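Local coordinates for DNA replication initiator (Cdc21/Cdc54) (Methanothermobacter thermautotrophicus, PDB 1LTL), which is the N-terminal part of an archaeal MCM protein, which probably acts as an ATP-driven helicase that binds single-stranded DNA during replication, at residues L62-D67 with I110-V114; I200-E205 with N237-G241. All coordinates share one frame. Residue numbers count along the deposited sequence, not the author numbering.

Interaction 1 (L62-D67 with I110-V114)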
ATOM      1  N   LEU A  62     -41.742  16.696  21.563  1.00 48.09           N
ATOM      2  CA  LEU A  62     -41.738  17.623  20.444  1.00 46.48           C
ATOM      3  C   LEU A  62     -40.803  18.778  20.754  1.00 45.72           C
ATOM      4  O   LEU A  62     -40.187  19.345  19.860  1.00 46.77           O
ATOM      5  CB  LEU A  62     -43.163  18.140  20.187  1.00 45.13           C
ATOM      6  CG  LEU A  62     -43.486  18.939  18.921  1.00 43.45           C
ATOM      7  CD1 LEU A  62     -43.218  20.383  19.147  1.00 42.31           C
ATOM      8  CD2 LEU A  62     -42.691  18.401  17.735  1.00 42.35           C
ATOM      9  N   ILE A  63     -40.686  19.123  22.028  1.00 44.70           N
ATOM     10  CA  ILE A  63     -39.812  20.217  22.397  1.00 44.74           C
ATOM     11  C   ILE A  63     -38.385  19.787  22.699  1.00 45.49           C
ATOM     12  O   ILE A  63     -37.440  20.492  22.365  1.00 46.05           O
ATOM     13  CB  ILE A  63     -40.374  20.993  23.590  1.00 43.04           C
ATOM     14  CG1 ILE A  63     -41.516  21.874  23.122  1.00 41.48           C
ATOM     15  CG2 ILE A  63     -39.315  21.889  24.178  1.00 44.22           C
ATOM     16  CD1 ILE A  63     -42.655  21.106  22.584  1.00 43.37           C
ATOM     17  N   GLU A  64     -38.226  18.626  23.316  1.00 45.96           N
ATOM     18  CA  GLU A  64     -36.907  18.137  23.660  1.00 47.22           C
ATOM     19  C   GLU A  64     -36.154  17.540  22.495  1.00 47.52           C
ATOM     20  O   GLU A  64     -34.924  17.555  22.475  1.00 47.82           O
ATOM     21  CB  GLU A  64     -37.004  17.101  24.771  1.00 49.02           C
ATOM     22  CG  GLU A  64     -37.641  17.629  26.036  1.00 51.29           C
ATOM     23  CD  GLU A  64     -36.881  18.793  26.631  1.00 52.07           C
ATOM     24  OE1 GLU A  64     -37.520  19.831  26.923  1.00 53.48           O
ATOM     25  OE2 GLU A  64     -35.649  18.666  26.811  1.00 52.04           O
ATOM     26  N   LYS A  65     -36.881  16.989  21.533  1.00 47.78           N
ATOM     27  CA  LYS A  65     -36.243  16.389  20.369  1.00 47.68           C
ATOM     28  C   LYS A  65     -37.124  16.616  19.160  1.00 46.41           C
ATOM     29  O   LYS A  65     -37.537  15.676  18.492  1.00 47.56           O
ATOM     30  CB  LYS A  65     -36.024  14.891  20.598  1.00 48.23           C
ATOM     31  CG  LYS A  65     -34.981  14.551  21.653  1.00 51.09           C
ATOM     32  CD  LYS A  65     -34.993  13.041  21.944  1.00 54.78           C
ATOM     33  CE  LYS A  65     -34.263  12.674  23.260  1.00 55.63           C
ATOM     34  NZ  LYS A  65     -34.646  11.330  23.822  1.00 52.73           N
ATOM     35  N   PRO A  66     -37.401  17.881  18.847  1.00 44.88           N
ATOM     36  CA  PRO A  66     -38.246  18.212  17.706  1.00 44.26           C
ATOM     37  C   PRO A  66     -37.860  17.488  16.425  1.00 44.59           C
ATOM     38  O   PRO A  66     -38.731  17.026  15.694  1.00 44.61           O
ATOM     39  CB  PRO A  66     -38.081  19.722  17.592  1.00 43.06           C
ATOM     40  CG  PRO A  66     -36.685  19.923  18.022  1.00 43.01           C
ATOM     41  CD  PRO A  66     -36.626  19.061  19.258  1.00 44.76           C
ATOM     42  N   ASP A  67     -36.562  17.373  16.157  1.00 45.31           N
ATOM     43  CA  ASP A  67     -36.117  16.709  14.939  1.00 45.60           C
ATOM     44  C   ASP A  67     -36.709  15.309  14.786  1.00 46.23           C
ATOM     45  O   ASP A  67     -37.461  15.045  13.841  1.00 46.12           O
ATOM     46  CB  ASP A  67     -34.583  16.649  14.876  1.00 45.22           C
ATOM     47  CG  ASP A  67     -33.952  18.006  14.578  1.00 46.47           C
ATOM     48  OD1 ASP A  67     -34.175  18.561  13.476  1.00 44.40           O
ATOM     49  OD2 ASP A  67     -33.226  18.529  15.457  1.00 46.70           O
ATOM     50  N   ILE A 110     -30.113  24.426  22.070  1.00 22.55           N
ATOM     51  CA  ILE A 110     -29.672  23.890  20.795  1.00 20.21           C
ATOM     52  C   ILE A 110     -30.313  22.536  20.601  1.00 21.24           C
ATOM     53  O   ILE A 110     -30.202  21.655  21.454  1.00 21.46           O
ATOM     54  CB  ILE A 110     -28.139  23.736  20.725  1.00 18.33           C
ATOM     55  CG1 ILE A 110     -27.466  25.102  20.828  1.00 19.52           C
ATOM     56  CG2 ILE A 110     -27.737  23.114  19.424  1.00 11.94           C
ATOM     57  CD1 ILE A 110     -25.978  25.046  20.639  1.00 21.12           C
ATOM     58  N   GLY A 111     -30.993  22.381  19.471  1.00 22.78           N
ATOM     59  CA  GLY A 111     -31.661  21.130  19.172  1.00 23.73           C
ATOM     60  C   GLY A 111     -33.081  21.093  19.714  1.00 25.36           C
ATOM     61  O   GLY A 111     -33.794  20.122  19.502  1.00 26.01           O
ATOM     62  N   LYS A 112     -33.504  22.162  20.383  1.00 26.21           N
ATOM     63  CA  LYS A 112     -34.837  22.229  20.977  1.00 27.60           C
ATOM     64  C   LYS A 112     -35.839  23.001  20.136  1.00 29.65           C
ATOM     65  O   LYS A 112     -35.471  23.860  19.332  1.00 30.08           O
ATOM     66  CB  LYS A 112     -34.769  22.901  22.349  1.00 27.93           C
ATOM     67  CG  LYS A 112     -33.727  22.353  23.287  1.00 27.41           C
ATOM     68  CD  LYS A 112     -34.052  20.943  23.686  1.00 28.73           C
ATOM     69  CE  LYS A 112     -33.077  20.457  24.721  1.00 30.92           C
ATOM     70  NZ  LYS A 112     -33.340  19.028  24.995  1.00 34.01           N
ATOM     71  N   PHE A 113     -37.118  22.729  20.360  1.00 31.51           N
ATOM     72  CA  PHE A 113     -38.160  23.411  19.609  1.00 32.68           C
ATOM     73  C   PHE A 113     -38.495  24.720  20.312  1.00 31.97           C
ATOM     74  O   PHE A 113     -39.019  24.706  21.412  1.00 33.82           O
ATOM     75  CB  PHE A 113     -39.392  22.509  19.529  1.00 33.67           C
ATOM     76  CG  PHE A 113     -40.197  22.697  18.277  1.00 36.69           C
ATOM     77  CD1 PHE A 113     -39.609  22.556  17.022  1.00 36.72           C
ATOM     78  CD2 PHE A 113     -41.548  23.017  18.348  1.00 37.35           C
ATOM     79  CE1 PHE A 113     -40.361  22.730  15.869  1.00 37.88           C
ATOM     80  CE2 PHE A 113     -42.305  23.192  17.197  1.00 36.90           C
ATOM     81  CZ  PHE A 113     -41.718  23.049  15.958  1.00 37.46           C
ATOM     82  N   VAL A 114     -38.185  25.857  19.702  1.00 30.45           N
ATOM     83  CA  VAL A 114     -38.488  27.115  20.368  1.00 28.96           C
ATOM     84  C   VAL A 114     -39.452  27.982  19.599  1.00 29.23           C
ATOM     85  O   VAL A 114     -39.868  27.654  18.490  1.00 30.89           O
ATOM     86  CB  VAL A 114     -37.226  27.938  20.647  1.00 27.45           C
ATOM     87  CG1 VAL A 114     -36.245  27.102  21.429  1.00 28.76           C
ATOM     88  CG2 VAL A 114     -36.620  28.425  19.359  1.00 26.81           C
TER
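Segment 62-67 is a break between two helices. Helix 58-64 ends here, Lys65 leaves helical geometry, and helix 66-77 starts at Pro66, with Lys65 at its N-cap position. Segment 110-114 is a loop that turns at Gly111 and runs into strand 113-137. The backbones come closest at Ile63 and Phe113, with CA atoms 4.6 Å apart. One backbone hydrogen bond joins them: Phe113 N donates to Ile63 O at 3.0 Å and is nearly straight, at 166°. Lys112 CA also lies 3.4 Å from Ile63 O, a CA-H...O contact to the same carbonyl. Gly111 has a positive phi of 89°, where a CB would press against the carbonyl oxygen of Ile110.

Phe113 points toward the helix break and is buried. Its CD2 lies 3.2 Å from Leu62 CD1, and its CD1 lies 3.3 Å from Pro66 CB. The ring thus packs against the last turn of one helix and the first residue of the next. Ile70 also touches it. Pro66 CD reaches Gly111 O at 3.0 Å. At the exposed side, Lys112 NZ forms a salt bridge with Glu64 OE2 at 3.0 Å and a weak hydrogen bond to Glu64 O at 3.3 Å.

The carbonyls of Ile63 and Glu64 belong to the end of a helix, where backbone oxygens lack later helical amides. Ile63 O takes the Phe113 amide instead, and Glu64 O takes only a weak bond from Lys112 NZ. The contact therefore joins the helical part of the MCM N-terminal region to the start of an OB strand, with an apolar centre and a charged margin.

Interaction 2 (I200-E205 with N237-G241)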
ATOM      1  N   ILE A 200     -31.237  37.619  15.211  1.00 39.49           N
ATOM      2  CA  ILE A 200     -30.823  36.249  15.013  1.00 33.60           C
ATOM      3  C   ILE A 200     -31.246  35.799  13.633  1.00 31.81           C
ATOM      4  O   ILE A 200     -32.242  36.277  13.109  1.00 33.08           O
ATOM      5  CB  ILE A 200     -31.428  35.314  16.041  1.00 30.76           C
ATOM      6  CG1 ILE A 200     -30.658  33.999  16.010  1.00 29.07           C
ATOM      7  CG2 ILE A 200     -32.892  35.074  15.737  1.00 28.96           C
ATOM      8  CD1 ILE A 200     -31.058  33.063  17.066  1.00 27.00           C
ATOM      9  N   THR A 201     -30.509  34.876  13.031  1.00 28.92           N
ATOM     10  CA  THR A 201     -30.873  34.435  11.696  1.00 25.17           C
ATOM     11  C   THR A 201     -31.940  33.367  11.661  1.00 22.14           C
ATOM     12  O   THR A 201     -31.943  32.438  12.463  1.00 21.45           O
ATOM     13  CB  THR A 201     -29.649  33.934  10.930  1.00 26.00           C
ATOM     14  OG1 THR A 201     -28.831  35.049  10.565  1.00 29.73           O
ATOM     15  CG2 THR A 201     -30.061  33.216   9.685  1.00 25.20           C
ATOM     16  N   VAL A 202     -32.864  33.521  10.727  1.00 20.01           N
ATOM     17  CA  VAL A 202     -33.912  32.534  10.572  1.00 21.41           C
ATOM     18  C   VAL A 202     -33.808  31.960   9.170  1.00 20.34           C
ATOM     19  O   VAL A 202     -33.545  32.674   8.203  1.00 21.84           O
ATOM     20  CB  VAL A 202     -35.324  33.130  10.811  1.00 22.20           C
ATOM     21  CG1 VAL A 202     -36.404  32.095  10.520  1.00 19.87           C
ATOM     22  CG2 VAL A 202     -35.431  33.580  12.246  1.00 24.86           C
ATOM     23  N   VAL A 203     -33.988  30.653   9.081  1.00 18.37           N
ATOM     24  CA  VAL A 203     -33.916  29.977   7.817  1.00 18.91           C
ATOM     25  C   VAL A 203     -35.270  29.446   7.458  1.00 20.75           C
ATOM     26  O   VAL A 203     -35.852  28.645   8.189  1.00 21.44           O
ATOM     27  CB  VAL A 203     -32.949  28.812   7.879  1.00 18.58           C
ATOM     28  CG1 VAL A 203     -33.114  27.941   6.662  1.00 16.80           C
ATOM     29  CG2 VAL A 203     -31.538  29.336   7.976  1.00 17.30           C
ATOM     30  N   LEU A 204     -35.775  29.888   6.319  1.00 21.66           N
ATOM     31  CA  LEU A 204     -37.075  29.442   5.870  1.00 22.19           C
ATOM     32  C   LEU A 204     -36.914  28.569   4.644  1.00 23.57           C
ATOM     33  O   LEU A 204     -36.214  28.937   3.703  1.00 23.87           O
ATOM     34  CB  LEU A 204     -37.938  30.650   5.535  1.00 20.94           C
ATOM     35  CG  LEU A 204     -38.334  31.606   6.650  1.00 21.87           C
ATOM     36  CD1 LEU A 204     -39.200  32.706   6.043  1.00 24.70           C
ATOM     37  CD2 LEU A 204     -39.093  30.886   7.749  1.00 21.26           C
ATOM     38  N   GLU A 205     -37.560  27.413   4.643  1.00 24.42           N
ATOM     39  CA  GLU A 205     -37.461  26.545   3.485  1.00 25.96           C
ATOM     40  C   GLU A 205     -38.805  26.041   2.974  1.00 28.13           C
ATOM     41  O   GLU A 205     -39.826  26.174   3.636  1.00 28.80           O
ATOM     42  CB  GLU A 205     -36.555  25.369   3.796  1.00 24.72           C
ATOM     43  CG  GLU A 205     -35.191  25.785   4.284  1.00 23.00           C
ATOM     44  CD  GLU A 205     -34.263  24.610   4.372  1.00 23.33           C
ATOM     45  OE1 GLU A 205     -34.772  23.505   4.707  1.00 20.31           O
ATOM     46  OE2 GLU A 205     -33.040  24.795   4.121  1.00 21.61           O
ATOM     47  N   ASN A 237     -25.659  30.787  16.611  1.00 24.07           N
ATOM     48  CA  ASN A 237     -26.952  30.100  16.567  1.00 22.95           C
ATOM     49  C   ASN A 237     -27.918  30.717  15.584  1.00 20.49           C
ATOM     50  O   ASN A 237     -27.874  31.915  15.325  1.00 21.10           O
ATOM     51  CB  ASN A 237     -27.618  30.067  17.937  1.00 25.34           C
ATOM     52  CG  ASN A 237     -26.767  29.391  18.989  1.00 27.73           C
ATOM     53  OD1 ASN A 237     -25.975  28.495  18.692  1.00 30.00           O
ATOM     54  ND2 ASN A 237     -26.950  29.796  20.234  1.00 27.54           N
ATOM     55  N   PHE A 238     -28.789  29.892  15.019  1.00 17.76           N
ATOM     56  CA  PHE A 238     -29.791  30.401  14.087  1.00 17.08           C
ATOM     57  C   PHE A 238     -31.056  29.579  14.257  1.00 17.40           C
ATOM     58  O   PHE A 238     -31.016  28.480  14.812  1.00 19.01           O
ATOM     59  CB  PHE A 238     -29.282  30.342  12.622  1.00 15.83           C
ATOM     60  CG  PHE A 238     -29.193  28.947  12.056  1.00 14.87           C
ATOM     61  CD1 PHE A 238     -30.304  28.337  11.491  1.00 12.90           C
ATOM     62  CD2 PHE A 238     -28.026  28.205  12.174  1.00 13.91           C
ATOM     63  CE1 PHE A 238     -30.249  27.027  11.067  1.00 11.64           C
ATOM     64  CE2 PHE A 238     -27.977  26.889  11.747  1.00 10.66           C
ATOM     65  CZ  PHE A 238     -29.088  26.306  11.197  1.00 10.70           C
ATOM     66  N   ILE A 239     -32.184  30.107  13.809  1.00 17.25           N
ATOM     67  CA  ILE A 239     -33.406  29.326  13.931  1.00 19.53           C
ATOM     68  C   ILE A 239     -33.837  28.749  12.603  1.00 20.03           C
ATOM     69  O   ILE A 239     -33.893  29.447  11.585  1.00 21.34           O
ATOM     70  CB  ILE A 239     -34.610  30.132  14.447  1.00 20.65           C
ATOM     71  CG1 ILE A 239     -34.328  30.702  15.837  1.00 20.93           C
ATOM     72  CG2 ILE A 239     -35.824  29.231  14.491  1.00 18.70           C
ATOM     73  CD1 ILE A 239     -35.193  31.888  16.165  1.00 21.62           C
ATOM     74  N   TYR A 240     -34.140  27.458  12.633  1.00 20.24           N
ATOM     75  CA  TYR A 240     -34.621  26.742  11.464  1.00 19.59           C
ATOM     76  C   TYR A 240     -36.137  26.796  11.630  1.00 19.98           C
ATOM     77  O   TYR A 240     -36.729  26.052  12.425  1.00 19.15           O
ATOM     78  CB  TYR A 240     -34.127  25.294  11.479  1.00 20.07           C
ATOM     79  CG  TYR A 240     -34.534  24.531  10.251  1.00 23.89           C
ATOM     80  CD1 TYR A 240     -34.209  25.013   8.986  1.00 27.12           C
ATOM     81  CD2 TYR A 240     -35.334  23.392  10.337  1.00 23.77           C
ATOM     82  CE1 TYR A 240     -34.680  24.406   7.834  1.00 27.04           C
ATOM     83  CE2 TYR A 240     -35.816  22.764   9.185  1.00 25.05           C
ATOM     84  CZ  TYR A 240     -35.487  23.288   7.930  1.00 28.33           C
ATOM     85  OH  TYR A 240     -35.986  22.748   6.750  1.00 31.40           O
ATOM     86  N   GLY A 241     -36.746  27.703  10.877  1.00 21.36           N
ATOM     87  CA  GLY A 241     -38.179  27.915  10.941  1.00 23.60           C
ATOM     88  C   GLY A 241     -39.062  26.734  10.621  1.00 27.36           C
ATOM     89  O   GLY A 241     -38.824  26.022   9.648  1.00 28.73           O
TER
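Backbone hydrogen bonds pair the two segments as neighbouring parallel strands, with axes 4.7 Å apart at closest and 25° between their directions. Ile239 N donates to Thr201 O at 2.7 Å, Val203 N to Ile239 O at 2.8 Å, and Gly241 N to Val203 O at 3.0 Å. Ile239 thus bonds on both sides of Val202, the usual parallel pattern. Val202 CA adds a CA-H...O contact to Ile239 O at 3.2 Å.

Apolar contacts occupy both faces. On one, Ile239 CB lies 4.2 Å from Val202 CG2. On the other, Val203 CG2 is 3.9 Å from Phe238 CD1, and Val203 CG1 is 3.9 Å from the edge of the Tyr240 ring at CD1. Gly241 leaves room for Leu204, because a CB there would clash with Leu204 CD2.

The polar side-chain link is Tyr240 OH to Glu205 OE1, a very short hydrogen bond of 2.5 Å. Glu205 OE2 also forms a salt bridge with Arg129.

Both strands lie inside the mixed sheet of the OB domain. Strand 199-205 also pairs antiparallel with strand 175-185, and strand 234-243 pairs antiparallel with strand 217-229.

Overall arrangement
Both contacts are partly buried, and their centres lie about 14 Å apart. Interaction 2 is internal to the OB sheet and rests mainly on regular backbone pairing, with buried residues along it. Interaction 1 joins two domains. It has a single backbone-to-backbone hydrogen bond and relies more on one aromatic ring and a salt bridge at an exposed margin. The sheet connects them: segment 110-114 bonds to strand 217-229, which also pairs with strand 234-243 of interaction 2. They touch directly where Ile110 CD1 packs 4.0 Å from Asn237 OD1, which is hydrogen-bonded to Thr226. Near this point Ile110 and Asn237 also pack on Phe176 and Pro128 of the second subunit. Neither contact lies at the zinc site.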